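Local coordinates for mnemiopsin 1 (Mnemiopsis leidyi, PDB 5VP3), which probably emits light on binding calcium, as a calcium-regulated, EF-hand photoprotein of a ctenophore, at residues 61-66 against 149-154; 78-83 against 125-130. All coordinates share one frame; numbering follows the deposited sequence.

Interaction 1. Residues 61-66 against 149-154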
loop_
_atom_site.group_PDB
_atom_site.type_symbol
_atom_site.label_atom_id
_atom_site.label_comp_id
_atom_site.label_asym_id
_atom_site.label_seq_id
_atom_site.Cartn_x
_atom_site.Cartn_y
_atom_site.Cartn_z
ATOM N N ASP A 61 -5.398 1.596 -11.911
ATOM C CA ASP A 61 -6.097 1.844 -13.161
ATOM C C ASP A 61 -7.160 0.778 -13.398
ATOM O O ASP A 61 -8.232 1.086 -13.930
ATOM C CB ASP A 61 -5.102 1.935 -14.327
ATOM C CG ASP A 61 -5.786 2.229 -15.649
ATOM O OD1 ASP A 61 -6.220 3.393 -15.867
ATOM O OD2 ASP A 61 -5.916 1.278 -16.445
ATOM N N ARG A 62 -6.902 -0.480 -13.005
ATOM C CA ARG A 62 -7.962 -1.494 -13.105
ATOM C C ARG A 62 -9.097 -1.213 -12.117
ATOM O O ARG A 62 -10.277 -1.443 -12.417
ATOM C CB ARG A 62 -7.379 -2.892 -12.871
ATOM C CG ARG A 62 -6.748 -3.493 -14.122
ATOM C CD ARG A 62 -6.299 -4.927 -13.885
ATOM N NE ARG A 62 -7.416 -5.805 -13.524
ATOM C CZ ARG A 62 -7.278 -7.066 -13.117
ATOM N NH1 ARG A 62 -6.067 -7.609 -13.010
ATOM N NH2 ARG A 62 -8.350 -7.791 -12.815
ATOM N N MET A 63 -8.764 -0.694 -10.942
ATOM C CA MET A 63 -9.798 -0.300 -9.999
ATOM C C MET A 63 -10.713 0.725 -10.653
ATOM O O MET A 63 -11.937 0.555 -10.671
ATOM C CB MET A 63 -9.129 0.245 -8.729
ATOM C CG MET A 63 -10.051 0.634 -7.613
ATOM S SD MET A 63 -10.839 -0.854 -6.984
ATOM C CE MET A 63 -12.524 -0.288 -6.826
ATOM N N ARG A 64 -10.114 1.749 -11.281
ATOM C CA ARG A 64 -10.862 2.797 -11.983
ATOM C C ARG A 64 -11.831 2.210 -13.001
ATOM O O ARG A 64 -12.966 2.684 -13.137
ATOM C CB ARG A 64 -9.866 3.738 -12.678
ATOM C CG ARG A 64 -10.473 4.816 -13.541
ATOM C CD ARG A 64 -9.407 5.658 -14.221
ATOM N NE ARG A 64 -8.780 4.973 -15.340
ATOM C CZ ARG A 64 -9.295 4.900 -16.567
ATOM N NH1 ARG A 64 -10.438 5.492 -16.859
ATOM N NH2 ARG A 64 -8.649 4.227 -17.511
ATOM N N GLN A 65 -11.405 1.164 -13.715
ATOM C CA GLN A 65 -12.248 0.603 -14.763
ATOM C C GLN A 65 -13.513 -0.007 -14.199
ATOM O O GLN A 65 -14.549 0.016 -14.863
ATOM C CB GLN A 65 -11.488 -0.462 -15.528
ATOM C CG GLN A 65 -10.275 0.056 -16.317
ATOM C CD GLN A 65 -9.478 -1.064 -16.965
ATOM O OE1 GLN A 65 -10.064 -2.004 -17.523
ATOM N NE2 GLN A 65 -8.126 -0.983 -16.890
ATOM N N LEU A 66 -13.448 -0.552 -12.980
ATOM C CA LEU A 66 -14.539 -1.329 -12.407
ATOM C C LEU A 66 -15.554 -0.490 -11.661
ATOM O O LEU A 66 -16.537 -1.034 -11.184
ATOM C CB LEU A 66 -14.003 -2.371 -11.456
ATOM C CG LEU A 66 -13.243 -3.474 -12.160
ATOM C CD1 LEU A 66 -12.466 -4.199 -11.153
ATOM C CD2 LEU A 66 -14.173 -4.426 -12.851
ATOM N N LYS A 149 -15.180 -6.181 -2.515
ATOM C CA LYS A 149 -14.974 -7.251 -3.483
ATOM C C LYS A 149 -14.474 -6.695 -4.817
ATOM O O LYS A 149 -13.595 -7.280 -5.460
ATOM C CB LYS A 149 -16.283 -8.030 -3.693
ATOM C CG LYS A 149 -16.686 -8.990 -2.549
ATOM C CD LYS A 149 -18.174 -9.400 -2.653
ATOM C CE LYS A 149 -18.411 -10.581 -3.589
ATOM N NZ LYS A 149 -19.865 -10.876 -3.718
ATOM N N THR A 150 -15.063 -5.604 -5.282
ATOM C CA THR A 150 -14.567 -5.007 -6.507
ATOM C C THR A 150 -13.084 -4.749 -6.402
ATOM O O THR A 150 -12.332 -5.052 -7.330
ATOM C CB THR A 150 -15.339 -3.742 -6.794
ATOM O OG1 THR A 150 -16.718 -4.113 -6.922
ATOM C CG2 THR A 150 -14.847 -3.091 -8.067
ATOM N N MET A 151 -12.631 -4.247 -5.248
ATOM C CA MET A 151 -11.205 -4.018 -5.069
ATOM C C MET A 151 -10.417 -5.314 -5.154
ATOM O O MET A 151 -9.273 -5.332 -5.638
ATOM C CB MET A 151 -10.927 -3.343 -3.727
ATOM C CG MET A 151 -9.476 -2.875 -3.636
ATOM S SD MET A 151 -8.914 -2.231 -2.039
ATOM C CE MET A 151 -8.499 -3.717 -1.183
ATOM N N MET A 152 -10.969 -6.394 -4.608
ATOM C CA MET A 152 -10.296 -7.681 -4.703
ATOM C C MET A 152 -10.167 -8.110 -6.160
ATOM O O MET A 152 -9.110 -8.571 -6.599
ATOM C CB MET A 152 -11.070 -8.732 -3.914
ATOM C CG MET A 152 -11.239 -8.411 -2.432
ATOM S SD MET A 152 -9.598 -8.189 -1.746
ATOM C CE MET A 152 -9.906 -7.551 -0.105
ATOM N N LYS A 153 -11.235 -7.939 -6.926
ATOM C CA LYS A 153 -11.220 -8.324 -8.327
ATOM C C LYS A 153 -10.165 -7.539 -9.093
ATOM O O LYS A 153 -9.393 -8.110 -9.864
ATOM C CB LYS A 153 -12.608 -8.096 -8.911
ATOM C CG LYS A 153 -12.722 -8.193 -10.411
ATOM C CD LYS A 153 -14.200 -8.227 -10.800
ATOM C CE LYS A 153 -14.391 -8.095 -12.304
ATOM N NZ LYS A 153 -15.829 -8.227 -12.682
ATOM N N ALA A 154 -10.107 -6.223 -8.874
ATOM C CA ALA A 154 -9.090 -5.404 -9.522
ATOM C C ALA A 154 -7.691 -5.862 -9.161
ATOM O O ALA A 154 -6.761 -5.707 -9.962
ATOM C CB ALA A 154 -9.262 -3.940 -9.126
#
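Ala154 sets its methyl against the backbone of Met63, its CB 3.8 Å from Met63 N, and here the CA atoms of the two segments are nearest. The small methyl lets the backbones approach closely, with Met63 CA and Ala154 CA 5.2 Å apart; the axes of segments 61-66 and 149-154 pass at 8.9 Å, their directions 132° apart. On the buried side Met63 starts with CG anti to its backbone N (chi1 -177°) and then bends, bringing SD to 3.7 Å from Met151 CA while CE meets Thr150 CG2. The flexible thioether suits this curved path, and residues of helix 123-135, among them Tyr131 and Leu135, cover it further. Thr150 works by its methyl, 3.6 Å from Leu66 CB, while its OG1 is hydrogen-bonded to Glu146 O in its own helix. The other side faces solvent: exposed Lys153 runs extended past Leu66, with CE 3.7 Å from Leu66 CD2, an aliphatic stem against a branched side chain. Arg62 lays one guanidinium face over Ala154 O, which sits 3.4 Å above the plane near its centre, while its NH1 forms a salt bridge with Asp156. The contact between the two EF-hand helices thus combines apolar packing with one charged group, Arg62, set over the carbonyl of Ala154, where its charge probably favours the nearby carbonyl oxygens at the end of helix 145-154.

Interaction 2. Residues 78-83 against 125-130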
loop_
_atom_site.group_PDB
_atom_site.type_symbol
_atom_site.label_atom_id
_atom_site.label_comp_id
_atom_site.label_asym_id
_atom_site.label_seq_id
_atom_site.Cartn_x
_atom_site.Cartn_y
_atom_site.Cartn_z
ATOM N N ARG A 78 -4.525 8.166 -7.930
ATOM C CA ARG A 78 -3.269 8.127 -8.685
ATOM C C ARG A 78 -2.147 8.780 -7.889
ATOM O O ARG A 78 -1.076 8.199 -7.717
ATOM C CB ARG A 78 -3.423 8.827 -10.046
ATOM C CG ARG A 78 -2.187 8.737 -11.000
ATOM C CD ARG A 78 -2.076 9.931 -11.981
ATOM N NE ARG A 78 -1.977 11.182 -11.214
ATOM C CZ ARG A 78 -0.903 11.572 -10.507
ATOM N NH1 ARG A 78 0.198 10.840 -10.482
ATOM N NH2 ARG A 78 -0.935 12.704 -9.801
ATOM N N ALA A 79 -2.380 10.005 -7.402
ATOM C CA ALA A 79 -1.377 10.710 -6.606
ATOM C C ALA A 79 -0.963 9.912 -5.389
ATOM O O ALA A 79 0.219 9.881 -5.025
ATOM C CB ALA A 79 -1.932 12.053 -6.142
ATOM N N ALA A 80 -1.947 9.384 -4.655
ATOM C CA ALA A 80 -1.640 8.647 -3.428
ATOM C C ALA A 80 -0.820 7.400 -3.713
ATOM O O ALA A 80 0.123 7.089 -2.981
ATOM C CB ALA A 80 -2.930 8.262 -2.725
ATOM N N VAL A 81 -1.176 6.669 -4.778
ATOM C CA VAL A 81 -0.432 5.479 -5.138
ATOM C C VAL A 81 0.983 5.855 -5.521
ATOM O O VAL A 81 1.937 5.187 -5.128
ATOM C CB VAL A 81 -1.137 4.710 -6.276
ATOM C CG1 VAL A 81 -0.308 3.557 -6.719
ATOM C CG2 VAL A 81 -2.453 4.175 -5.805
ATOM N N HIS A 82 1.153 6.939 -6.261
ATOM C CA HIS A 82 2.500 7.352 -6.638
ATOM C C HIS A 82 3.326 7.674 -5.403
ATOM O O HIS A 82 4.498 7.295 -5.302
ATOM C CB HIS A 82 2.460 8.590 -7.518
ATOM C CG HIS A 82 2.344 8.306 -8.958
ATOM N ND1 HIS A 82 1.160 7.927 -9.546
ATOM C CD2 HIS A 82 3.260 8.380 -9.947
ATOM C CE1 HIS A 82 1.352 7.785 -10.848
ATOM N NE2 HIS A 82 2.616 8.056 -11.113
ATOM N N THR A 83 2.751 8.434 -4.481
ATOM C CA THR A 83 3.498 8.828 -3.296
ATOM C C THR A 83 3.839 7.606 -2.469
ATOM O O THR A 83 4.973 7.452 -1.996
ATOM C CB THR A 83 2.674 9.808 -2.463
ATOM O OG1 THR A 83 2.391 10.984 -3.221
ATOM C CG2 THR A 83 3.416 10.188 -1.189
ATOM N N ALA A 125 -2.478 5.919 5.511
ATOM C CA ALA A 125 -3.802 6.526 5.636
ATOM C C ALA A 125 -4.135 7.351 4.414
ATOM O O ALA A 125 -5.280 7.362 3.960
ATOM C CB ALA A 125 -3.874 7.397 6.891
ATOM N N LEU A 126 -3.151 8.065 3.877
ATOM C CA LEU A 126 -3.348 8.776 2.617
ATOM C C LEU A 126 -3.806 7.820 1.507
ATOM O O LEU A 126 -4.728 8.124 0.739
ATOM C CB LEU A 126 -2.036 9.491 2.216
ATOM C CG LEU A 126 -1.897 10.000 0.770
ATOM C CD1 LEU A 126 -2.762 11.230 0.541
ATOM C CD2 LEU A 126 -0.502 10.356 0.434
ATOM N N LEU A 127 -3.140 6.675 1.372
ATOM C CA LEU A 127 -3.523 5.717 0.332
ATOM C C LEU A 127 -4.927 5.175 0.582
ATOM O O LEU A 127 -5.742 5.060 -0.336
ATOM C CB LEU A 127 -2.505 4.586 0.309
ATOM C CG LEU A 127 -2.640 3.447 -0.688
ATOM C CD1 LEU A 127 -2.352 3.961 -2.033
ATOM C CD2 LEU A 127 -1.686 2.322 -0.380
ATOM N N SER A 128 -5.245 4.872 1.834
ATOM C CA SER A 128 -6.549 4.292 2.142
ATOM C C SER A 128 -7.667 5.287 1.887
ATOM O O SER A 128 -8.696 4.934 1.291
ATOM C CB SER A 128 -6.557 3.818 3.596
ATOM O OG SER A 128 -7.795 3.282 3.961
ATOM N N ASN A 129 -7.495 6.539 2.322
ATOM C CA ASN A 129 -8.550 7.535 2.143
ATOM C C ASN A 129 -8.738 7.958 0.687
ATOM O O ASN A 129 -9.850 8.373 0.302
ATOM C CB ASN A 129 -8.253 8.733 3.042
ATOM C CG ASN A 129 -8.608 8.433 4.507
ATOM O OD1 ASN A 129 -9.669 7.892 4.786
ATOM N ND2 ASN A 129 -7.711 8.733 5.424
ATOM N N ALA A 130 -7.707 7.824 -0.149
ATOM C CA ALA A 130 -7.923 8.079 -1.568
ATOM C C ALA A 130 -8.658 6.923 -2.229
ATOM O O ALA A 130 -9.538 7.127 -3.084
ATOM C CB ALA A 130 -6.591 8.316 -2.274
#
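Ala80 of helix 71-87 meets Leu126, Leu127 and Ala130 of helix 123-135 in a nearly antiparallel helix pair within this mainly helical EF-hand protein. The segment axes come within 8.7 Å, their directions 155° apart, and alanines on both sides suit so close a passage. The apolar contacts carry the packing. Ala80 CB lies 3.7 Å from Ala130 CB, methyl against methyl, and also reaches Leu126 CG and the backbone around Leu127 CA. Beside this pair, Leu127 has CG anti to its backbone N (chi1 -179°), and chi2 near 70° then sets CD1 3.8 Å from Val81 CG2. The beta-branched valine presents this methyl to Leu127 while its side chain also touches Ile56 and Met57, so helix 53-66 joins the same buried layer. At the more exposed border, Thr83 CG2 approaches Leu126 CD2 at 4.2 Å, a looser touch. The side-chain hydrogen bonds of residues 78-83 described here run back to their own helix. His82, on the side turned from helix 123-135, donates from ND1 to Arg78 O, with the oxygen close to the plane of the ring, and Arg78 NH1 lies over one ring face toward its rim. Threonine suits the border because it offers a methyl to Leu126 and a hydroxyl to its own helix: Thr83 OG1 bonds to Ala79 O at 3.0 Å, reaching that oxygen from the opposite face of the carbonyl plane to Thr83 N.

Overall arrangement
From the N terminus, the chain passes the first cadmium-bound EF-hand loop and enters helix 53-66, whose later part supplies residues 61-66. Helix 71-87 follows with residues 78-83. After helix 101-117 the chain returns in helix 123-135, where residues 125-130 close the shorter loop of interaction 2. It then rounds the second cadmium-bound loop into helix 145-154, and residues 149-154 close the longer loop of interaction 1 around the shorter one. The contacts therefore nest without crossing. Their centres lie about 15 Å apart; together they join two consecutive helices of the N-terminal half to the helices flanking one C-terminal EF-hand loop.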